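Local coordinates for homoprotocatechuate 2,3-dioxygenase (Brevibacterium fuscum, PDB 4Z6M), which catalyses the extradiol ring opening of homoprotocatechuate by dioxygen, using one iron(II) ion per active site, at residues R152-N157 with A216-E221; I241-G246 with P299-W304; S251-L256 with E267-D272. The protein carries 1 engineered substitution. All blocks are in the same frame, centred on the assembly; numbering follows the deposited sequence. Where two conformers were deposited one is given.

Interaction 1 of 3, residues R152-N157 with A216-E221; sequences RLDHFN and AFSTHE. With FE2 (Fe (II) ion), chain E.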
# COMPACT_ATOMS: atom_id res chain seq x y z
N ARG A 152 9.85 8.83 -11.46
CA ARG A 152 10.98 9.75 -11.58
C ARG A 152 12.21 8.97 -11.99
O ARG A 152 12.31 7.77 -11.70
CB ARG A 152 11.30 10.45 -10.26
CG ARG A 152 10.28 11.47 -9.80
CD ARG A 152 10.77 12.18 -8.55
NE ARG A 152 10.83 11.26 -7.42
CZ ARG A 152 9.78 10.87 -6.70
NH1 ARG A 152 8.58 11.36 -6.97
NH2 ARG A 152 9.94 10.02 -5.69
N LEU A 153 13.15 9.64 -12.64
CA LEU A 153 14.53 9.17 -12.65
C LEU A 153 15.15 9.52 -11.31
O LEU A 153 15.10 10.68 -10.89
CB LEU A 153 15.31 9.87 -13.76
CG LEU A 153 16.79 9.47 -13.83
CD1 LEU A 153 16.93 8.03 -14.24
CD2 LEU A 153 17.53 10.40 -14.75
N ASP A 154 15.80 8.55 -10.67
CA ASP A 154 16.44 8.84 -9.38
C ASP A 154 17.95 8.99 -9.38
O ASP A 154 18.47 9.95 -8.78
CB ASP A 154 16.05 7.84 -8.32
CG ASP A 154 16.46 8.33 -6.93
OD1 ASP A 154 15.78 9.23 -6.38
OD2 ASP A 154 17.50 7.87 -6.43
N HIS A 155 18.69 8.07 -10.01
CA HIS A 155 20.13 8.14 -9.95
C HIS A 155 20.80 7.23 -10.96
O HIS A 155 20.17 6.37 -11.58
CB HIS A 155 20.65 7.78 -8.53
CG HIS A 155 20.37 6.37 -8.08
ND1 HIS A 155 19.26 6.02 -7.34
CD2 HIS A 155 21.12 5.24 -8.17
CE1 HIS A 155 19.33 4.74 -7.02
NE2 HIS A 155 20.45 4.24 -7.52
N PHE A 156 22.11 7.43 -11.10
CA PHE A 156 23.01 6.52 -11.77
C PHE A 156 23.90 5.85 -10.75
O PHE A 156 24.08 6.34 -9.64
CB PHE A 156 23.93 7.29 -12.74
CG PHE A 156 23.20 8.26 -13.66
CD1 PHE A 156 22.15 7.84 -14.48
CD2 PHE A 156 23.58 9.59 -13.70
CE1 PHE A 156 21.53 8.73 -15.33
CE2 PHE A 156 22.96 10.48 -14.56
CZ PHE A 156 21.94 10.04 -15.35
N ASN A 157 24.52 4.74 -11.16
CA ASN A 157 25.55 4.10 -10.34
C ASN A 157 26.66 3.61 -11.27
O ASN A 157 26.38 2.92 -12.24
CB ASN A 157 24.94 2.96 -9.52
CG ASN A 157 25.91 2.36 -8.53
OD1 ASN A 157 26.98 1.89 -8.90
ND2 ASN A 157 25.54 2.39 -7.24
N ALA A 216 18.57 4.09 -12.12
CA ALA A 216 17.47 3.86 -11.18
C ALA A 216 16.30 4.80 -11.40
O ALA A 216 16.50 6.01 -11.53
CB ALA A 216 17.96 4.04 -9.75
N PHE A 217 15.10 4.20 -11.42
CA PHE A 217 13.85 4.93 -11.45
C PHE A 217 13.09 4.71 -10.16
O PHE A 217 13.16 3.64 -9.57
CB PHE A 217 12.98 4.46 -12.61
CG PHE A 217 13.50 4.86 -13.95
CD1 PHE A 217 14.39 4.04 -14.64
CD2 PHE A 217 13.09 6.05 -14.54
CE1 PHE A 217 14.87 4.41 -15.87
CE2 PHE A 217 13.57 6.43 -15.78
CZ PHE A 217 14.47 5.60 -16.43
N SER A 218 12.33 5.72 -9.75
CA SER A 218 11.48 5.67 -8.55
C SER A 218 10.07 5.20 -8.87
O SER A 218 9.58 5.42 -9.96
CB SER A 218 11.36 7.05 -7.89
OG SER A 218 12.61 7.62 -7.57
N THR A 219 9.41 4.62 -7.87
CA THR A 219 7.96 4.48 -7.84
C THR A 219 7.42 5.29 -6.66
O THR A 219 8.17 5.75 -5.79
CB THR A 219 7.54 3.02 -7.62
OG1 THR A 219 8.08 2.56 -6.38
CG2 THR A 219 8.00 2.13 -8.77
N HIS A 220 6.10 5.43 -6.60
CA HIS A 220 5.45 6.05 -5.46
C HIS A 220 5.54 5.17 -4.22
O HIS A 220 5.87 5.65 -3.13
CB HIS A 220 3.98 6.34 -5.76
CG HIS A 220 3.77 7.50 -6.67
ND1 HIS A 220 2.92 7.44 -7.76
CD2 HIS A 220 4.30 8.75 -6.66
CE1 HIS A 220 2.93 8.60 -8.38
NE2 HIS A 220 3.75 9.41 -7.74
N GLU A 221 5.20 3.90 -4.39
CA GLU A 221 4.99 3.01 -3.25
C GLU A 221 5.66 1.66 -3.46
O GLU A 221 6.06 1.30 -4.56
CB GLU A 221 3.48 2.86 -2.93
CG GLU A 221 2.86 4.21 -2.55
CD GLU A 221 1.54 4.16 -1.82
OE1 GLU A 221 0.88 3.11 -1.83
OE2 GLU A 221 1.16 5.18 -1.23
FE FE2 E . 21.23 2.28 -6.84
O HOH W 1 12.18 7.83 -4.69
O HOH W 2 13.74 10.46 -7.64
O HOH W 3 23.00 3.31 -6.19
O HOH W 4 20.23 2.48 -4.94
O HOH W 5 22.10 0.48 -5.90

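Interaction 2 of 3, residues I241-G246 with P299-W304; sequences IERGPG and PVVPSW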
# COMPACT_ATOMS: atom_id res chain seq x y z
N ILE A 241 14.74 -10.81 -13.55
CA ILE A 241 14.83 -10.22 -12.20
C ILE A 241 16.15 -10.67 -11.61
O ILE A 241 16.35 -11.86 -11.36
CB ILE A 241 13.68 -10.69 -11.30
CG1 ILE A 241 12.32 -10.30 -11.88
CG2 ILE A 241 13.85 -10.17 -9.88
CD1 ILE A 241 11.15 -10.91 -11.16
N GLU A 242 17.07 -9.74 -11.45
CA GLU A 242 18.43 -10.11 -11.03
C GLU A 242 18.50 -10.28 -9.52
O GLU A 242 19.12 -11.23 -9.04
CB GLU A 242 19.43 -9.04 -11.48
CG GLU A 242 20.88 -9.46 -11.24
CD GLU A 242 21.88 -8.33 -11.28
OE1 GLU A 242 21.51 -7.20 -10.99
OE2 GLU A 242 23.05 -8.62 -11.62
N ARG A 243 17.91 -9.35 -8.77
CA ARG A 243 18.12 -9.27 -7.33
C ARG A 243 17.00 -8.47 -6.72
O ARG A 243 16.69 -7.37 -7.19
CB ARG A 243 19.45 -8.58 -7.03
CG ARG A 243 19.72 -8.31 -5.57
CD ARG A 243 21.03 -7.59 -5.31
NE ARG A 243 20.96 -7.07 -3.96
CZ ARG A 243 21.47 -5.91 -3.54
NH1 ARG A 243 22.30 -5.22 -4.30
NH2 ARG A 243 21.18 -5.50 -2.32
N GLY A 244 16.43 -9.00 -5.65
CA GLY A 244 15.38 -8.30 -4.92
C GLY A 244 14.04 -9.00 -5.08
O GLY A 244 13.97 -10.16 -5.53
N PRO A 245 12.96 -8.33 -4.70
CA PRO A 245 12.94 -7.00 -4.10
C PRO A 245 13.48 -7.02 -2.66
O PRO A 245 13.53 -8.06 -2.03
CB PRO A 245 11.47 -6.63 -4.13
CG PRO A 245 10.78 -7.93 -3.99
CD PRO A 245 11.63 -8.93 -4.71
N GLY A 246 13.92 -5.87 -2.18
CA GLY A 246 14.40 -5.77 -0.81
C GLY A 246 14.27 -4.38 -0.26
O GLY A 246 13.77 -3.47 -0.89
N PRO A 299 20.93 -12.50 0.56
CA PRO A 299 22.26 -12.46 -0.05
C PRO A 299 22.31 -11.61 -1.31
O PRO A 299 21.33 -11.55 -2.06
CB PRO A 299 22.53 -13.94 -0.38
CG PRO A 299 21.17 -14.51 -0.61
CD PRO A 299 20.31 -13.84 0.46
N VAL A 300 23.42 -10.94 -1.55
CA VAL A 300 23.63 -10.18 -2.79
C VAL A 300 24.07 -11.16 -3.85
O VAL A 300 25.06 -11.86 -3.71
CB VAL A 300 24.66 -9.06 -2.58
CG1 VAL A 300 24.88 -8.28 -3.86
CG2 VAL A 300 24.18 -8.13 -1.48
N VAL A 301 23.30 -11.20 -4.94
CA VAL A 301 23.58 -12.11 -6.02
C VAL A 301 24.94 -11.78 -6.65
O VAL A 301 25.31 -10.62 -6.80
CB VAL A 301 22.44 -12.06 -7.08
CG1 VAL A 301 21.07 -12.28 -6.44
CG2 VAL A 301 22.48 -10.78 -7.86
N PRO A 302 25.73 -12.79 -6.99
CA PRO A 302 27.12 -12.53 -7.42
C PRO A 302 27.23 -11.67 -8.68
O PRO A 302 28.15 -10.86 -8.80
CB PRO A 302 27.71 -13.94 -7.62
CG PRO A 302 26.57 -14.88 -7.51
CD PRO A 302 25.45 -14.22 -6.79
N SER A 303 26.28 -11.83 -9.61
CA SER A 303 26.28 -10.99 -10.81
C SER A 303 26.20 -9.50 -10.50
O SER A 303 26.65 -8.69 -11.31
CB SER A 303 25.16 -11.38 -11.77
OG SER A 303 23.88 -11.18 -11.19
N TRP A 304 25.59 -9.15 -9.37
CA TRP A 304 25.52 -7.75 -8.97
C TRP A 304 26.91 -7.16 -8.80
O TRP A 304 27.14 -5.99 -9.10
CB TRP A 304 24.67 -7.61 -7.67
CG TRP A 304 24.08 -6.25 -7.50
CD1 TRP A 304 22.88 -5.83 -7.98
CD2 TRP A 304 24.67 -5.12 -6.86
NE1 TRP A 304 22.68 -4.51 -7.66
CE2 TRP A 304 23.76 -4.05 -6.98
CE3 TRP A 304 25.89 -4.90 -6.21
CZ2 TRP A 304 24.03 -2.78 -6.49
CZ3 TRP A 304 26.17 -3.65 -5.74
CH2 TRP A 304 25.25 -2.60 -5.87
O HOH W 6 19.90 -8.96 -2.12

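Interaction 3 of 3, residues S251-L256 with E267-D272; sequences SNAFYL and EIYTQD. With FE2 (Fe (II) ion), chain E.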
# COMPACT_ATOMS: atom_id res chain seq x y z
N SER A 251 20.88 3.89 2.14
CA SER A 251 19.76 4.63 1.53
C SER A 251 18.39 4.38 2.14
O SER A 251 17.51 5.23 1.98
CB SER A 251 19.67 4.48 0.01
OG SER A 251 18.96 3.28 -0.36
N ASN A 252 18.20 3.22 2.79
CA ASN A 252 16.89 2.85 3.37
C ASN A 252 15.77 2.69 2.33
O ASN A 252 14.63 2.61 2.72
CB ASN A 252 16.45 3.86 4.42
CG ASN A 252 15.32 3.38 5.29
OD1 ASN A 252 15.29 2.21 5.72
ND2 ASN A 252 14.40 4.28 5.62
N ALA A 253 16.09 2.63 1.04
CA ALA A 253 15.07 2.55 0.02
C ALA A 253 14.63 1.12 -0.24
O ALA A 253 15.40 0.17 -0.10
CB ALA A 253 15.59 3.15 -1.27
N PHE A 254 13.38 0.97 -0.64
CA PHE A 254 12.88 -0.31 -1.13
C PHE A 254 13.35 -0.42 -2.60
O PHE A 254 13.35 0.59 -3.31
CB PHE A 254 11.36 -0.34 -0.99
CG PHE A 254 10.73 -1.70 -1.10
CD1 PHE A 254 10.63 -2.51 -0.01
CD2 PHE A 254 10.21 -2.14 -2.30
CE1 PHE A 254 10.05 -3.75 -0.12
CE2 PHE A 254 9.65 -3.39 -2.41
CZ PHE A 254 9.57 -4.19 -1.31
N TYR A 255 13.75 -1.61 -3.04
CA TYR A 255 14.47 -1.73 -4.31
C TYR A 255 14.20 -3.03 -5.04
O TYR A 255 13.74 -4.03 -4.46
CB TYR A 255 15.98 -1.61 -4.06
CG TYR A 255 16.61 -2.84 -3.43
CD1 TYR A 255 17.03 -3.89 -4.21
CD2 TYR A 255 16.78 -2.96 -2.05
CE1 TYR A 255 17.59 -5.03 -3.67
CE2 TYR A 255 17.34 -4.09 -1.49
CZ TYR A 255 17.74 -5.14 -2.30
OH TYR A 255 18.34 -6.26 -1.75
N LEU A 256 14.60 -3.00 -6.32
CA LEU A 256 14.56 -4.15 -7.20
C LEU A 256 15.58 -3.93 -8.30
O LEU A 256 15.70 -2.80 -8.77
CB LEU A 256 13.17 -4.29 -7.84
CG LEU A 256 12.97 -5.44 -8.84
CD1 LEU A 256 13.10 -6.79 -8.17
CD2 LEU A 256 11.66 -5.27 -9.57
N GLU A 267 17.51 -0.33 -11.77
CA GLU A 267 17.00 -0.41 -10.41
C GLU A 267 15.65 0.32 -10.36
O GLU A 267 15.49 1.40 -10.96
CB GLU A 267 17.97 0.24 -9.43
CG GLU A 267 17.59 0.05 -7.97
CD GLU A 267 18.53 0.69 -7.00
OE1 GLU A 267 19.49 1.35 -7.44
OE2 GLU A 267 18.30 0.55 -5.76
N ILE A 268 14.73 -0.25 -9.59
CA ILE A 268 13.51 0.42 -9.20
C ILE A 268 13.60 0.68 -7.70
O ILE A 268 14.09 -0.16 -6.98
CB ILE A 268 12.25 -0.43 -9.53
CG1 ILE A 268 12.37 -1.21 -10.87
CG2 ILE A 268 11.04 0.49 -9.45
CD1 ILE A 268 12.46 -0.33 -12.07
N TYR A 269 13.20 1.87 -7.26
CA TYR A 269 13.64 2.43 -6.01
C TYR A 269 12.55 3.28 -5.40
O TYR A 269 11.84 4.01 -6.11
CB TYR A 269 14.84 3.31 -6.33
CG TYR A 269 15.63 4.00 -5.25
CD1 TYR A 269 16.73 3.39 -4.67
CD2 TYR A 269 15.34 5.30 -4.91
CE1 TYR A 269 17.53 4.08 -3.78
CE2 TYR A 269 16.13 6.00 -4.02
CZ TYR A 269 17.24 5.38 -3.45
OH TYR A 269 18.07 6.06 -2.60
N THR A 270 12.37 3.25 -4.09
CA THR A 270 11.44 4.21 -3.47
C THR A 270 11.77 4.45 -2.01
O THR A 270 12.26 3.56 -1.33
CB THR A 270 9.96 3.79 -3.64
OG1 THR A 270 9.09 4.89 -3.30
CG2 THR A 270 9.60 2.57 -2.79
N GLN A 271 11.48 5.67 -1.55
CA GLN A 271 11.37 6.00 -0.12
C GLN A 271 12.69 6.04 0.63
O GLN A 271 12.79 5.62 1.78
CB GLN A 271 10.32 5.14 0.58
CG GLN A 271 8.93 5.51 0.08
CD GLN A 271 7.87 4.48 0.39
OE1 GLN A 271 7.91 3.82 1.42
NE2 GLN A 271 6.89 4.35 -0.49
N ASP A 272 13.70 6.61 -0.01
CA ASP A 272 14.86 7.12 0.73
C ASP A 272 14.50 8.45 1.42
O ASP A 272 13.33 8.83 1.47
CB ASP A 272 16.08 7.20 -0.18
CG ASP A 272 16.01 8.28 -1.25
OD1 ASP A 272 14.92 8.85 -1.48
OD2 ASP A 272 17.06 8.51 -1.90
FE FE2 E . 21.23 2.28 -6.84
O HOH W 7 13.97 6.70 4.12
O HOH W 4 20.23 2.48 -4.94
O HOH W 3 23.00 3.31 -6.19
O HOH W 5 22.10 0.48 -5.90

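Interaction 1 of 3, residues R152-N157 with A216-E221
Asp154 and His155 both face Ala216, which makes a classic beta bulge between antiparallel strands 152-160 and 211-218. The bulge lies in the glyoxalase/dioxygenase-type fold and carries one ligand of the facial triad of two histidines and one carboxylate. The backbone bonds centre on Ala216. Ala216 O accepts a bond from Asp154 N at 2.8 Å and a weak, longer one from His155 N. Ala216 N donates to His155 O at 2.8 Å. Further along, Ser218 N donates to Arg152 O.

The apolar contacts lie on the two faces of the sheet. On one face Leu153 crosses Phe217 obliquely. Leu153 CD1 sits over the face of the ring, off centre, 4.0 Å from Phe217 CE2. On the other face the methyl of Ala216 is pressed against the His155 imidazole. Ala216 CB is 3.1 Å from His155 CE1, over one ring face and shifted to the rim, which is tight packing.

Polar side chains lie on the same side as His155. Arg152 forms a salt bridge with Glu57. Water 2 receives a bond from Arg152 NE, gives one to Asp154 OD1 and also bonds Ser218 OG. Arg152 and Ser218 each have a second conformer, so this link holds for one conformer of each. The other oxygen of Asp154 holds the imidazole. His155 ND1 donates to Asp154 OD2 at 2.7 Å (168°), nearly in the ring plane and on the anti lone pair. Asp154 is thus a second-shell residue that fixes the ring's rotation. His214 and Glu267 complete the protein ligands. His155 NE2 binds the iron at 2.2 Å.

Interaction 2 of 3, residues I241-G246 with P299-W304
Arg243 and Val301 are the closest backbone neighbours, with CA atoms 6.3 Å apart. The chain turns a corner at Arg243, where Glu242 and Arg243 both face Tyr257 in a classic beta bulge. Segment 299-304 runs from a loop into the start of helix 302-306. No backbone hydrogen bond joins the two segments, so side chains make the contact.

Arg243 is extended, with CG anti to the backbone N (chi1 174°). Arg243 NH1 reaches over the centre of the Trp304 indole face, 3.3 Å from Trp304 CE2. The guanidinium and ring planes are 83° apart, so this cation-pi contact is made with the guanidinium edge. Val300 CG2 covers one face of the same guanidinium. Water 6 links Arg243 NE to Pro299 O.

Ser303 OG donates to Glu242 OE2 at 2.7 Å, on the anti side and 22° out of the carboxylate plane. The other oxygen, Glu242 OE1, forms a salt bridge with Arg265. Val301 CG1 packs on Glu242 O at 3.4 Å.

The side chain of Trp304 is about 6 Å from the bound iron. Trp304 also meets Tyr257 of strand 254-259 edge to face. Edge strand 244-247 follows past the corner, and helix 222-234 touches Ile241 and Pro245.

Interaction 3 of 3, residues S251-L256 with E267-D272
Ala253 and Tyr269 form the tight part of this contact. The methyl of Ala253 sits over one face of the phenol ring, off centre, with Ala253 CB 3.3 Å from Tyr269 CE1. Ser251 CB touches the far end of the same side chain, 3.4 Å from Tyr269 OH. Tyr269 CG, anti to the backbone N (chi1 -176°), lies 4.1 Å from Ala253 CB. Tyr269 OH donates to Asp272 OD2 at 2.7 Å and meets it from above the carboxylate plane. Gln200, an engineered residue, hydrogen-bonds this hydroxyl through NE2.

Beyond Ala253 the packing becomes a regular ladder. Phe254 pairs with Thr270 and Leu256 with Ile268, both as hydrogen-bonded pairs. Between them Tyr255 and Tyr269 form a non-hydrogen-bonded pair. This is the beta hairpin of strands 254-259 and 265-270, part of the metal-binding sheet of the glyoxalase/dioxygenase fold. The Leu256 and Ile268 side chains share a face with Phe254 and Thr270. Ile225 of helix 222-234 covers both Leu256 and Ile268.

Glu267 is on the strand, one residue before Ile268, and belongs to the facial triad. Glu267 OE1 binds the iron at 2.1 Å. OE2 is left for a bond with His248 and a weak one from water 4, itself an iron ligand. Tyr255 CB lies 3.6 Å from Glu267 OE2. The other end of Tyr255 leads away, to Asp294.

The looser side is the open end of the hairpin, away from its turn, at Asn252 and the partly exposed Gln271. Here water stands in for direct bonds. Water 7 accepts from Asn252 ND2 and donates to Gln271 O at 2.8 Å. The two side chains turn to the second subunit, where its Tyr142 meets Asn252 OD1 and its Glu221 meets Gln271 NE2.

How the interactions relate
From the N terminus, interaction 1 comes first. It joins strand 152-160 to strand 211-218 and closes a loop of 58 residues. Interaction 2 opens only after that, at 241-246, and closes at 299-304. Interaction 3 lies wholly within that second loop and is a short hairpin closure. None of the three cross. All reach one mixed sheet. Strand 211-218 neighbours strand 265-270, where Phe217 N meets Glu267 O, so interactions 1 and 3 adjoin and share the iron and its three waters. Strand 254-259 neighbours strand 244-247 through Gly246 O and Tyr255 N. Interaction 2 ties the corner just before edge strand 244-247 to the loop and start of helix 302-306.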